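Local coordinates for uncharacterized protein Dfer_1899 (Dyadobacter fermentans, PDB 5HX0) that is of unknown function but folds as a sialidase-like beta-propeller of BNR-repeat type, and so probably acts on or binds a carbohydrate, at residues 218-226 against 236-246; 271-280 against 290-301. All coordinates share one frame; numbering follows the deposited sequence.

Contact 1 (218-226 against 236-246)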
ATOM      1  N   GLY A 218       9.020 -19.813  26.200  1.00 19.58           N
ATOM      2  CA  GLY A 218       8.967 -19.591  24.765  1.00 24.36           C
ATOM      3  C   GLY A 218       7.567 -19.509  24.180  1.00 20.73           C
ATOM      4  O   GLY A 218       7.419 -19.197  22.990  1.00 24.68           O
ATOM      5  N   ARG A 219       6.543 -19.792  24.972  1.00 17.78           N
ATOM      6  CA  ARG A 219       5.170 -19.626  24.523  1.00 21.79           C
ATOM      7  C   ARG A 219       4.839 -18.132  24.407  1.00 17.81           C
ATOM      8  O   ARG A 219       5.339 -17.315  25.181  1.00 25.62           O
ATOM      9  CB  ARG A 219       4.274 -20.356  25.515  1.00 28.33           C
ATOM     10  CG  ARG A 219       2.916 -19.837  25.757  1.00 45.31           C
ATOM     11  CD  ARG A 219       2.226 -20.791  26.758  1.00 59.09           C
ATOM     12  NE  ARG A 219       2.054 -22.147  26.226  1.00 59.83           N
ATOM     13  CZ  ARG A 219       1.198 -23.044  26.717  1.00 52.90           C
ATOM     14  NH1 ARG A 219       0.430 -22.735  27.753  1.00 38.75           N
ATOM     15  NH2 ARG A 219       1.106 -24.248  26.167  1.00 56.07           N
ATOM     16  N   ILE A 220       4.033 -17.761  23.409  1.00 15.34           N
ATOM     17  CA  ILE A 220       3.664 -16.354  23.201  1.00 13.12           C
ATOM     18  C   ILE A 220       2.245 -16.131  23.701  1.00 16.60           C
ATOM     19  O   ILE A 220       1.315 -16.828  23.276  1.00 19.30           O
ATOM     20  CB  ILE A 220       3.767 -15.938  21.726  1.00 16.18           C
ATOM     21  CG1 ILE A 220       5.143 -16.287  21.164  1.00 19.02           C
ATOM     22  CG2 ILE A 220       3.510 -14.408  21.610  1.00 12.74           C
ATOM     23  CD1 ILE A 220       5.253 -15.967  19.717  1.00 31.10           C
ATOM     24  N   LEU A 221       2.081 -15.130  24.557  1.00 15.86           N
ATOM     25  CA  LEU A 221       0.804 -14.739  25.139  1.00 14.54           C
ATOM     26  C   LEU A 221       0.248 -13.546  24.377  1.00 14.94           C
ATOM     27  O   LEU A 221       0.982 -12.611  24.067  1.00 11.23           O
ATOM     28  CB  LEU A 221       0.995 -14.350  26.608  1.00 12.11           C
ATOM     29  CG  LEU A 221       1.734 -15.386  27.436  1.00 18.74           C
ATOM     30  CD1 LEU A 221       2.061 -14.820  28.804  1.00 20.21           C
ATOM     31  CD2 LEU A 221       0.863 -16.619  27.553  1.00 18.84           C
ATOM     32  N   TRP A 222      -1.052 -13.562  24.106  1.00 13.32           N
ATOM     33  CA  TRP A 222      -1.685 -12.471  23.366  1.00 14.21           C
ATOM     34  C   TRP A 222      -3.100 -12.314  23.894  1.00 14.78           C
ATOM     35  O   TRP A 222      -3.908 -13.242  23.769  1.00 18.24           O
ATOM     36  CB  TRP A 222      -1.708 -12.772  21.864  1.00 12.32           C
ATOM     37  CG  TRP A 222      -2.142 -11.624  21.001  1.00 16.29           C
ATOM     38  CD1 TRP A 222      -2.218 -10.303  21.345  1.00 16.47           C
ATOM     39  CD2 TRP A 222      -2.574 -11.715  19.636  1.00 13.76           C
ATOM     40  NE1 TRP A 222      -2.667  -9.557  20.271  1.00 12.39           N
ATOM     41  CE2 TRP A 222      -2.886 -10.405  19.209  1.00 13.60           C
ATOM     42  CE3 TRP A 222      -2.714 -12.782  18.732  1.00 15.07           C
ATOM     43  CZ2 TRP A 222      -3.329 -10.128  17.919  1.00 15.78           C
ATOM     44  CZ3 TRP A 222      -3.153 -12.514  17.456  1.00 14.61           C
ATOM     45  CH2 TRP A 222      -3.461 -11.195  17.054  1.00 20.40           C
ATOM     46  N   VAL A 223      -3.412 -11.167  24.487  1.00 11.00           N
ATOM     47  CA  VAL A 223      -4.781 -10.913  24.940  1.00 16.39           C
ATOM     48  C   VAL A 223      -5.520 -10.140  23.852  1.00 14.95           C
ATOM     49  O   VAL A 223      -5.168  -8.993  23.540  1.00 14.39           O
ATOM     50  CB  VAL A 223      -4.807 -10.169  26.277  1.00 15.93           C
ATOM     51  CG1 VAL A 223      -6.257  -9.808  26.664  1.00 11.77           C
ATOM     52  CG2 VAL A 223      -4.152 -11.032  27.359  1.00 16.25           C
ATOM     53  N   VAL A 224      -6.554 -10.763  23.289  1.00 12.25           N
ATOM     54  CA  VAL A 224      -7.280 -10.216  22.145  1.00 13.44           C
ATOM     55  C   VAL A 224      -8.654  -9.735  22.595  1.00 15.08           C
ATOM     56  O   VAL A 224      -9.139 -10.055  23.682  1.00 16.77           O
ATOM     57  CB  VAL A 224      -7.431 -11.229  20.990  1.00 12.55           C
ATOM     58  CG1 VAL A 224      -6.065 -11.630  20.414  1.00 13.77           C
ATOM     59  CG2 VAL A 224      -8.238 -12.459  21.453  1.00 14.24           C
ATOM     60  N   ALA A 225      -9.280  -8.943  21.736  1.00 13.47           N
ATOM     61  CA  ALA A 225     -10.601  -8.397  21.984  1.00 15.88           C
ATOM     62  C   ALA A 225     -11.609  -9.151  21.138  1.00 18.97           C
ATOM     63  O   ALA A 225     -11.282  -9.643  20.056  1.00 17.39           O
ATOM     64  CB  ALA A 225     -10.652  -6.903  21.638  1.00 15.66           C
ATOM     65  N   ALA A 226     -12.845  -9.232  21.628  1.00 17.02           N
ATOM     66  CA  ALA A 226     -13.908  -9.837  20.833  1.00 15.26           C
ATOM     67  C   ALA A 226     -15.216  -9.123  21.132  1.00 20.52           C
ATOM     68  O   ALA A 226     -15.501  -8.799  22.291  1.00 17.34           O
ATOM     69  CB  ALA A 226     -14.040 -11.346  21.113  1.00 15.76           C
ATOM     70  N   SER A 236     -15.100  -8.159  25.143  1.00 17.06           N
ATOM     71  CA  SER A 236     -14.420  -8.827  26.248  1.00 18.82           C
ATOM     72  C   SER A 236     -13.030  -9.252  25.781  1.00 14.64           C
ATOM     73  O   SER A 236     -12.745  -9.284  24.581  1.00 15.89           O
ATOM     74  CB  SER A 236     -15.227 -10.053  26.736  1.00 14.78           C
ATOM     75  OG  SER A 236     -15.490 -10.909  25.632  1.00 18.62           O
ATOM     76  N   ASN A 237     -12.165  -9.580  26.741  1.00 22.84           N
ATOM     77  CA  ASN A 237     -10.791  -9.982  26.473  1.00 19.70           C
ATOM     78  C   ASN A 237     -10.612 -11.472  26.737  1.00 17.95           C
ATOM     79  O   ASN A 237     -11.228 -12.044  27.650  1.00 19.76           O
ATOM     80  CB  ASN A 237      -9.788  -9.200  27.338  1.00 19.60           C
ATOM     81  CG  ASN A 237      -9.556  -7.777  26.835  1.00 15.30           C
ATOM     82  OD1 ASN A 237      -9.555  -6.834  27.620  1.00 19.84           O
ATOM     83  ND2 ASN A 237      -9.366  -7.621  25.519  1.00 12.16           N
ATOM     84  N   HIS A 238      -9.731 -12.075  25.947  1.00 16.19           N
ATOM     85  CA  HIS A 238      -9.497 -13.510  25.920  1.00 16.41           C
ATOM     86  C   HIS A 238      -8.018 -13.731  25.635  1.00 19.33           C
ATOM     87  O   HIS A 238      -7.421 -12.992  24.849  1.00 18.73           O
ATOM     88  CB  HIS A 238     -10.394 -14.164  24.856  1.00 19.76           C
ATOM     89  CG  HIS A 238     -11.836 -13.816  25.034  1.00 20.65           C
ATOM     90  ND1 HIS A 238     -12.679 -14.558  25.835  1.00 19.09           N
ATOM     91  CD2 HIS A 238     -12.557 -12.750  24.617  1.00 20.25           C
ATOM     92  CE1 HIS A 238     -13.871 -13.988  25.865  1.00 25.00           C
ATOM     93  NE2 HIS A 238     -13.824 -12.886  25.140  1.00 19.93           N
ATOM     94  N   LEU A 239      -7.424 -14.713  26.305  1.00 16.25           N
ATOM     95  CA  LEU A 239      -6.008 -15.015  26.122  1.00 16.59           C
ATOM     96  C   LEU A 239      -5.824 -16.059  25.023  1.00 18.76           C
ATOM     97  O   LEU A 239      -6.380 -17.162  25.105  1.00 24.04           O
ATOM     98  CB  LEU A 239      -5.393 -15.517  27.426  1.00 15.11           C
ATOM     99  CG  LEU A 239      -3.915 -15.925  27.372  1.00 17.94           C
ATOM    100  CD1 LEU A 239      -3.028 -14.733  27.050  1.00 13.50           C
ATOM    101  CD2 LEU A 239      -3.498 -16.568  28.685  1.00 21.17           C
ATOM    102  N   LEU A 240      -5.035 -15.716  24.011  1.00 14.72           N
ATOM    103  CA  LEU A 240      -4.533 -16.683  23.051  1.00 17.98           C
ATOM    104  C   LEU A 240      -3.083 -17.019  23.373  1.00 20.83           C
ATOM    105  O   LEU A 240      -2.336 -16.209  23.930  1.00 15.09           O
ATOM    106  CB  LEU A 240      -4.607 -16.164  21.614  1.00 16.81           C
ATOM    107  CG  LEU A 240      -5.932 -15.595  21.113  1.00 20.33           C
ATOM    108  CD1 LEU A 240      -5.826 -15.270  19.641  1.00 13.08           C
ATOM    109  CD2 LEU A 240      -7.064 -16.561  21.373  1.00 23.92           C
ATOM    110  N   ILE A 241      -2.685 -18.220  22.994  1.00 19.00           N
ATOM    111  CA  ILE A 241      -1.338 -18.704  23.237  1.00 16.80           C
ATOM    112  C   ILE A 241      -0.820 -19.342  21.957  1.00 21.16           C
ATOM    113  O   ILE A 241      -1.545 -20.093  21.295  1.00 20.43           O
ATOM    114  CB  ILE A 241      -1.336 -19.709  24.404  1.00 23.60           C
ATOM    115  CG1 ILE A 241      -1.658 -19.002  25.729  1.00 20.09           C
ATOM    116  CG2 ILE A 241      -0.066 -20.478  24.403  1.00 28.34           C
ATOM    117  CD1 ILE A 241      -1.624 -19.916  26.937  1.00 28.75           C
ATOM    118  N   SER A 242       0.432 -19.045  21.605  1.00 17.37           N
ATOM    119  CA  SER A 242       1.083 -19.669  20.465  1.00 14.69           C
ATOM    120  C   SER A 242       2.278 -20.481  20.947  1.00 20.03           C
ATOM    121  O   SER A 242       3.149 -19.947  21.637  1.00 18.81           O
ATOM    122  CB  SER A 242       1.552 -18.639  19.438  1.00 17.70           C
ATOM    123  OG  SER A 242       2.242 -19.323  18.389  1.00 18.20           O
ATOM    124  N   ASP A 243       2.334 -21.759  20.557  1.00 16.87           N
ATOM    125  CA  ASP A 243       3.490 -22.600  20.838  1.00 21.14           C
ATOM    126  C   ASP A 243       4.392 -22.782  19.629  1.00 22.46           C
ATOM    127  O   ASP A 243       5.294 -23.626  19.667  1.00 22.46           O
ATOM    128  CB  ASP A 243       3.049 -23.974  21.354  1.00 33.13           C
ATOM    129  CG  ASP A 243       2.456 -23.904  22.743  1.00 43.46           C
ATOM    130  OD1 ASP A 243       3.175 -23.477  23.676  1.00 47.86           O
ATOM    131  OD2 ASP A 243       1.272 -24.265  22.896  1.00 47.77           O
ATOM    132  N   ASP A 244       4.171 -22.031  18.557  1.00 15.11           N
ATOM    133  CA  ASP A 244       5.027 -22.162  17.383  1.00 22.45           C
ATOM    134  C   ASP A 244       5.516 -20.805  16.911  1.00 18.73           C
ATOM    135  O   ASP A 244       5.667 -20.565  15.708  1.00 20.71           O
ATOM    136  CB  ASP A 244       4.318 -22.913  16.251  1.00 19.67           C
ATOM    137  CG  ASP A 244       2.942 -22.372  15.956  1.00 27.74           C
ATOM    138  OD1 ASP A 244       2.650 -21.216  16.346  1.00 19.98           O
ATOM    139  OD2 ASP A 244       2.145 -23.110  15.326  1.00 22.35           O
ATOM    140  N   LYS A 245       5.788 -19.905  17.861  1.00 20.56           N
ATOM    141  CA  LYS A 245       6.389 -18.598  17.575  1.00 21.02           C
ATOM    142  C   LYS A 245       5.510 -17.758  16.645  1.00 14.71           C
ATOM    143  O   LYS A 245       5.995 -17.038  15.763  1.00 20.91           O
ATOM    144  CB  LYS A 245       7.807 -18.758  17.021  1.00 26.65           C
ATOM    145  CG  LYS A 245       8.783 -19.311  18.074  1.00 23.61           C
ATOM    146  CD  LYS A 245      10.165 -19.552  17.491  1.00 25.92           C
ATOM    147  CE  LYS A 245      11.088 -20.231  18.511  1.00 28.46           C
ATOM    148  NZ  LYS A 245      11.460 -19.339  19.654  1.00 19.92           N
ATOM    149  N   GLY A 246       4.202 -17.831  16.853  1.00 16.04           N
ATOM    150  CA  GLY A 246       3.279 -16.972  16.141  1.00 19.02           C
ATOM    151  C   GLY A 246       2.728 -17.504  14.834  1.00 24.72           C
ATOM    152  O   GLY A 246       2.039 -16.754  14.137  1.00 23.82           O
TER
HETATM  153  O   HOH W   1       9.421 -18.235  21.504  1.00 21.37           O
HETATM  154  O   HOH W   2       6.021 -20.007  20.727  1.00 21.61           O
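From the I220–S242 pair to the A226–S236 pair, strands 220-226 and 236-242 run antiparallel in an unbroken ladder, their axes 4.6 Å apart at closest approach and 146° between their directions. At the open end R219 reaches over I241 to D243. Its NE gives D243 OD1 a salt-bridging hydrogen bond of 3.1 Å, in the guanidinium plane and on the syn side of the carboxylate. Two weak bonds from R219 NH2, one to each carboxylate oxygen of D243, supplement the salt bridge, and the carboxylate is turned 50° from the guanidinium, while I241 CG2 sits over one guanidinium face, 3.3 Å from R219 NE. On the sheet face of W222 and V224, L240 CD1 packs 3.7 Å from V224 CG1; that same methyl of V224 lies over the centre of the W222 ring. On the other face the V223 branch anti to the backbone N (CG1, chi1 175°) meets N237 CB at 3.6 Å. N237 ND2 bonds V224 O at 3.1 Å from above the carbonyl plane, so this oxygen is gripped twice, by ND2 and by H238 N; ND2 also reaches N264 O. Past the ladder, S242 OG accepts G246 N at 2.9 Å and bonds T248 O, while D244 bonds T248 OG1. This is the folded turn of an Asp box (S-x-D-x-G-x-T-W), which leads from the third to the fourth strand of a sialidase-type propeller blade.

Contact 2 (271-280 against 290-301)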
ATOM      1  N   THR A 271       5.183 -12.165  34.845  1.00 20.00           N
ATOM      2  CA  THR A 271       6.050 -11.706  35.922  1.00 18.73           C
ATOM      3  C   THR A 271       7.166 -12.716  36.173  1.00 21.37           C
ATOM      4  O   THR A 271       7.095 -13.858  35.708  1.00 18.20           O
ATOM      5  CB  THR A 271       5.243 -11.505  37.195  1.00 20.90           C
ATOM      6  OG1 THR A 271       4.848 -12.788  37.701  1.00 19.80           O
ATOM      7  CG2 THR A 271       4.018 -10.659  36.903  1.00 15.73           C
ATOM      8  N   PRO A 272       8.217 -12.319  36.904  1.00 19.54           N
ATOM      9  CA  PRO A 272       9.293 -13.286  37.188  1.00 24.91           C
ATOM     10  C   PRO A 272       8.805 -14.533  37.898  1.00 25.34           C
ATOM     11  O   PRO A 272       9.303 -15.629  37.610  1.00 23.15           O
ATOM     12  CB  PRO A 272      10.276 -12.471  38.039  1.00 21.69           C
ATOM     13  CG  PRO A 272      10.100 -11.031  37.496  1.00 18.59           C
ATOM     14  CD  PRO A 272       8.618 -10.927  37.213  1.00 15.55           C
ATOM     15  N   LYS A 273       7.812 -14.423  38.774  1.00 23.62           N
ATOM     16  CA  LYS A 273       7.274 -15.620  39.412  1.00 28.75           C
ATOM     17  C   LYS A 273       6.284 -16.380  38.533  1.00 31.94           C
ATOM     18  O   LYS A 273       5.812 -17.450  38.941  1.00 30.38           O
ATOM     19  CB  LYS A 273       6.629 -15.257  40.749  1.00 28.12           C
ATOM     20  CG  LYS A 273       7.651 -14.843  41.803  1.00 32.81           C
ATOM     21  CD  LYS A 273       6.981 -14.480  43.119  1.00 38.25           C
ATOM     22  CE  LYS A 273       8.012 -14.105  44.166  1.00 50.01           C
ATOM     23  NZ  LYS A 273       7.369 -13.475  45.356  1.00 60.53           N
ATOM     24  N   GLY A 274       5.974 -15.879  37.341  1.00 27.65           N
ATOM     25  CA  GLY A 274       5.175 -16.622  36.387  1.00 24.35           C
ATOM     26  C   GLY A 274       3.704 -16.278  36.353  1.00 25.37           C
ATOM     27  O   GLY A 274       2.936 -16.981  35.678  1.00 21.59           O
ATOM     28  N   ASP A 275       3.279 -15.242  37.073  1.00 19.96           N
ATOM     29  CA  ASP A 275       1.926 -14.735  36.912  1.00 19.98           C
ATOM     30  C   ASP A 275       1.782 -14.117  35.527  1.00 24.58           C
ATOM     31  O   ASP A 275       2.724 -13.516  34.996  1.00 23.66           O
ATOM     32  CB  ASP A 275       1.607 -13.678  37.975  1.00 21.43           C
ATOM     33  CG  ASP A 275       1.333 -14.278  39.340  1.00 29.84           C
ATOM     34  OD1 ASP A 275       1.488 -15.516  39.503  1.00 29.27           O
ATOM     35  OD2 ASP A 275       0.965 -13.499  40.247  1.00 21.89           O
ATOM     36  N   VAL A 276       0.603 -14.285  34.939  1.00 21.67           N
ATOM     37  CA  VAL A 276       0.219 -13.624  33.694  1.00 19.70           C
ATOM     38  C   VAL A 276      -0.712 -12.471  34.055  1.00 22.59           C
ATOM     39  O   VAL A 276      -1.772 -12.685  34.658  1.00 24.92           O
ATOM     40  CB  VAL A 276      -0.479 -14.603  32.735  1.00 23.37           C
ATOM     41  CG1 VAL A 276      -0.969 -13.869  31.485  1.00 24.13           C
ATOM     42  CG2 VAL A 276       0.447 -15.781  32.383  1.00 17.59           C
ATOM     43  N   VAL A 277      -0.335 -11.254  33.676  1.00 18.94           N
ATOM     44  CA  VAL A 277      -1.088 -10.049  34.003  1.00 15.73           C
ATOM     45  C   VAL A 277      -1.503  -9.354  32.712  1.00 21.21           C
ATOM     46  O   VAL A 277      -0.698  -9.232  31.783  1.00 18.98           O
ATOM     47  CB  VAL A 277      -0.234  -9.111  34.886  1.00 20.56           C
ATOM     48  CG1 VAL A 277      -0.846  -7.764  34.953  1.00 29.12           C
ATOM     49  CG2 VAL A 277      -0.099  -9.712  36.297  1.00 22.78           C
ATOM     50  N   ALA A 278      -2.757  -8.903  32.652  1.00 17.70           N
ATOM     51  CA  ALA A 278      -3.261  -8.135  31.512  1.00 19.25           C
ATOM     52  C   ALA A 278      -3.717  -6.756  31.973  1.00 14.52           C
ATOM     53  O   ALA A 278      -4.476  -6.643  32.940  1.00 16.03           O
ATOM     54  CB  ALA A 278      -4.420  -8.869  30.820  1.00 13.77           C
ATOM     55  N   PHE A 279      -3.275  -5.710  31.264  1.00 15.94           N
ATOM     56  CA  PHE A 279      -3.612  -4.325  31.584  1.00 15.62           C
ATOM     57  C   PHE A 279      -4.615  -3.814  30.551  1.00 14.61           C
ATOM     58  O   PHE A 279      -4.299  -3.757  29.357  1.00 14.68           O
ATOM     59  CB  PHE A 279      -2.360  -3.442  31.597  1.00 11.62           C
ATOM     60  CG  PHE A 279      -1.289  -3.899  32.562  1.00 14.83           C
ATOM     61  CD1 PHE A 279      -1.402  -3.628  33.935  1.00 15.64           C
ATOM     62  CD2 PHE A 279      -0.169  -4.581  32.105  1.00 12.47           C
ATOM     63  CE1 PHE A 279      -0.409  -4.027  34.841  1.00 17.89           C
ATOM     64  CE2 PHE A 279       0.834  -5.000  33.010  1.00 17.49           C
ATOM     65  CZ  PHE A 279       0.707  -4.713  34.380  1.00 19.60           C
ATOM     66  N   LEU A 280      -5.798  -3.403  31.010  1.00 16.49           N
ATOM     67  CA  LEU A 280      -6.994  -3.367  30.170  1.00 19.99           C
ATOM     68  C   LEU A 280      -7.593  -1.968  30.046  1.00 16.68           C
ATOM     69  O   LEU A 280      -7.840  -1.294  31.052  1.00 18.17           O
ATOM     70  CB  LEU A 280      -8.049  -4.316  30.728  1.00 17.31           C
ATOM     71  CG  LEU A 280      -7.544  -5.689  31.175  1.00 18.24           C
ATOM     72  CD1 LEU A 280      -8.632  -6.416  31.926  1.00 20.43           C
ATOM     73  CD2 LEU A 280      -7.089  -6.508  29.964  1.00 13.98           C
ATOM     74  N   CYS A 290      -7.940  -1.111  34.044  1.00 14.94           N
ATOM     75  CA  CYS A 290      -8.168  -2.306  34.849  1.00 18.84           C
ATOM     76  C   CYS A 290      -7.059  -3.336  34.653  1.00 19.90           C
ATOM     77  O   CYS A 290      -6.223  -3.236  33.750  1.00 18.22           O
ATOM     78  CB  CYS A 290      -9.532  -2.934  34.525  1.00 22.21           C
ATOM     79  SG  CYS A 290     -10.905  -1.880  35.082  1.00 21.54           S
ATOM     80  N   ILE A 291      -7.072  -4.348  35.518  1.00 12.76           N
ATOM     81  CA  ILE A 291      -6.059  -5.399  35.484  1.00 17.36           C
ATOM     82  C   ILE A 291      -6.749  -6.732  35.739  1.00 18.40           C
ATOM     83  O   ILE A 291      -7.727  -6.804  36.492  1.00 21.26           O
ATOM     84  CB  ILE A 291      -4.939  -5.124  36.519  1.00 17.80           C
ATOM     85  CG1 ILE A 291      -3.774  -6.097  36.363  1.00 21.06           C
ATOM     86  CG2 ILE A 291      -5.511  -5.147  37.960  1.00 22.51           C
ATOM     87  CD1 ILE A 291      -2.553  -5.767  37.237  1.00 17.05           C
ATOM     88  N   ALA A 292      -6.272  -7.778  35.077  1.00 16.85           N
ATOM     89  CA  ALA A 292      -6.699  -9.137  35.373  1.00 25.74           C
ATOM     90  C   ALA A 292      -5.461 -10.018  35.452  1.00 22.48           C
ATOM     91  O   ALA A 292      -4.487  -9.805  34.719  1.00 18.39           O
ATOM     92  CB  ALA A 292      -7.690  -9.662  34.316  1.00 18.33           C
ATOM     93  N   ARG A 293      -5.500 -11.012  36.344  1.00 21.68           N
ATOM     94  CA  ARG A 293      -4.331 -11.823  36.653  1.00 20.29           C
ATOM     95  C   ARG A 293      -4.648 -13.319  36.573  1.00 24.80           C
ATOM     96  O   ARG A 293      -5.752 -13.756  36.920  1.00 20.81           O
ATOM     97  CB  ARG A 293      -3.786 -11.469  38.062  1.00 22.39           C
ATOM     98  CG  ARG A 293      -2.552 -12.267  38.471  1.00 18.69           C
ATOM     99  CD  ARG A 293      -2.060 -11.822  39.867  1.00 20.59           C
ATOM    100  NE  ARG A 293      -1.730 -10.396  39.890  1.00 19.70           N
ATOM    101  CZ  ARG A 293      -0.494  -9.905  39.831  1.00 24.00           C
ATOM    102  NH1 ARG A 293       0.547 -10.723  39.758  1.00 21.89           N
ATOM    103  NH2 ARG A 293      -0.297  -8.589  39.863  1.00 18.39           N
ATOM    104  N   SER A 294      -3.670 -14.098  36.103  1.00 21.35           N
ATOM    105  CA  SER A 294      -3.718 -15.559  36.133  1.00 28.64           C
ATOM    106  C   SER A 294      -2.523 -16.081  36.916  1.00 32.19           C
ATOM    107  O   SER A 294      -1.379 -15.687  36.652  1.00 26.16           O
ATOM    108  CB  SER A 294      -3.702 -16.155  34.723  1.00 22.25           C
ATOM    109  OG  SER A 294      -3.532 -17.568  34.776  1.00 23.03           O
ATOM    110  N   VAL A 295      -2.781 -16.989  37.856  1.00 26.24           N
ATOM    111  CA  VAL A 295      -1.705 -17.626  38.604  1.00 27.31           C
ATOM    112  C   VAL A 295      -1.458 -19.061  38.170  1.00 31.31           C
ATOM    113  O   VAL A 295      -0.622 -19.739  38.782  1.00 42.57           O
ATOM    114  CB  VAL A 295      -1.963 -17.570  40.122  1.00 24.80           C
ATOM    115  CG1 VAL A 295      -2.088 -16.122  40.602  1.00 21.93           C
ATOM    116  CG2 VAL A 295      -3.198 -18.388  40.478  1.00 31.86           C
ATOM    117  N   ASP A 296      -2.148 -19.553  37.144  1.00 31.64           N
ATOM    118  CA  ASP A 296      -1.991 -20.931  36.700  1.00 36.03           C
ATOM    119  C   ASP A 296      -1.540 -20.990  35.244  1.00 35.59           C
ATOM    120  O   ASP A 296      -1.936 -21.877  34.480  1.00 32.68           O
ATOM    121  CB  ASP A 296      -3.280 -21.726  36.905  1.00 38.29           C
ATOM    122  CG  ASP A 296      -4.475 -21.094  36.220  1.00 36.14           C
ATOM    123  OD1 ASP A 296      -4.283 -20.235  35.324  1.00 31.66           O
ATOM    124  OD2 ASP A 296      -5.611 -21.465  36.576  1.00 34.01           O
ATOM    125  N   GLY A 297      -0.711 -20.032  34.847  1.00 28.19           N
ATOM    126  CA  GLY A 297      -0.138 -20.041  33.521  1.00 28.31           C
ATOM    127  C   GLY A 297      -1.092 -19.666  32.415  1.00 32.87           C
ATOM    128  O   GLY A 297      -0.868 -20.059  31.272  1.00 29.10           O
ATOM    129  N   GLY A 298      -2.157 -18.924  32.718  1.00 26.58           N
ATOM    130  CA  GLY A 298      -3.100 -18.505  31.702  1.00 23.91           C
ATOM    131  C   GLY A 298      -4.288 -19.421  31.503  1.00 26.34           C
ATOM    132  O   GLY A 298      -5.087 -19.177  30.591  1.00 26.89           O
ATOM    133  N   LYS A 299      -4.440 -20.456  32.333  1.00 30.59           N
ATOM    134  CA  LYS A 299      -5.575 -21.370  32.207  1.00 27.98           C
ATOM    135  C   LYS A 299      -6.869 -20.747  32.728  1.00 29.26           C
ATOM    136  O   LYS A 299      -7.943 -21.003  32.177  1.00 28.27           O
ATOM    137  CB  LYS A 299      -5.283 -22.677  32.950  1.00 33.04           C
ATOM    138  CG  LYS A 299      -4.115 -23.474  32.369  1.00 41.68           C
ATOM    139  CD  LYS A 299      -3.717 -24.629  33.271  1.00 57.46           C
ATOM    140  CE  LYS A 299      -2.721 -25.539  32.573  1.00 70.74           C
ATOM    141  NZ  LYS A 299      -3.303 -26.131  31.332  1.00 78.60           N
ATOM    142  N   THR A 300      -6.795 -19.950  33.793  1.00 26.91           N
ATOM    143  CA  THR A 300      -7.946 -19.232  34.315  1.00 27.31           C
ATOM    144  C   THR A 300      -7.470 -17.882  34.826  1.00 29.07           C
ATOM    145  O   THR A 300      -6.354 -17.756  35.335  1.00 27.20           O
ATOM    146  CB  THR A 300      -8.652 -19.962  35.482  1.00 29.59           C
ATOM    147  OG1 THR A 300      -7.748 -20.066  36.580  1.00 31.99           O
ATOM    148  CG2 THR A 300      -9.122 -21.358  35.093  1.00 27.84           C
ATOM    149  N   PHE A 301      -8.339 -16.884  34.724  1.00 22.86           N
ATOM    150  CA  PHE A 301      -8.074 -15.565  35.275  1.00 25.43           C
ATOM    151  C   PHE A 301      -9.039 -15.278  36.418  1.00 29.45           C
ATOM    152  O   PHE A 301     -10.237 -15.563  36.321  1.00 23.26           O
ATOM    153  CB  PHE A 301      -8.183 -14.481  34.197  1.00 23.79           C
ATOM    154  CG  PHE A 301      -6.984 -14.419  33.287  1.00 25.23           C
ATOM    155  CD1 PHE A 301      -6.777 -15.390  32.329  1.00 19.52           C
ATOM    156  CD2 PHE A 301      -6.052 -13.393  33.409  1.00 20.98           C
ATOM    157  CE1 PHE A 301      -5.676 -15.348  31.506  1.00 20.62           C
ATOM    158  CE2 PHE A 301      -4.940 -13.347  32.583  1.00 20.75           C
ATOM    159  CZ  PHE A 301      -4.754 -14.326  31.632  1.00 22.37           C
TER
HETATM  160  O   HOH W   3       0.406 -17.734  35.824  1.00 32.72           O
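V276 and S294 pair where the central hairpin of a propeller blade runs into an Asp box, the SVDGGKTF turn of BNR repeats. From there to L280–C290 the strands are antiparallel, 4.7 Å apart at closest approach of their axes, with a backbone hydrogen bond in each direction at every hydrogen-bonded pair. Beside the first of these, R293 NH1 makes a salt bridge of 2.8 Å to D275 OD2, using the anti lone pair of that oxygen. The planes of the two groups stand 72° apart, yet the oxygen lies close to the guanidinium plane. V277 CG2 rests over the centre of one guanidinium face, 3.6 Å from R293 CZ, and R293 NH2 bonds the carbonyl of E345, so contacts at face and edge fix the rotation of the group.

The Asp box itself is held from within: S294 OG accepts G298 N at 2.8 Å, and D296 takes T300 N on OD1 and the T300 hydroxyl on OD2. This folds the chain back, bringing the F301 ring face over S294 CB and its CZ within 3.8 Å of V276 CG1, a branch set anti to the backbone N (chi1 176°). A water joins G274 O, S294 O and G297 N, bridging the T271–G274 type I turn to the Asp box.

On the face of V277 and F279, the extended I291 chain lies alongside F279. I291 CD1 presses on V277 CG1 at 3.5 Å, tighter than usual for two carbons, and touches F279 CE1 at 3.7 Å. Toward the hairpin's closed end, on the opposite face of the sheet, L280 CD1 meets A292 CB at 4.1 Å.

In the fold
Following the chain from the N terminus, contact 1 closes its hairpin first, between strands 220-229 and 234-242; the Asp box then leads to the edge strand 250-256. Strand 262-270 opens the next four-stranded sheet, whose two central strands, 276-283 and 288-294, are joined by contact 2. The two loops are in series, neither enclosing nor crossing the other, and each belongs to its own blade. Their centres lie 12 Å apart, and the blades pack directly: L221 CD1 meets V276 CG2 at 4.0 Å, and L239 CD2 meets F301 CE1 at 3.8 Å. The pair thus illustrates how a propeller repeats one hairpin and turn in adjacent blades.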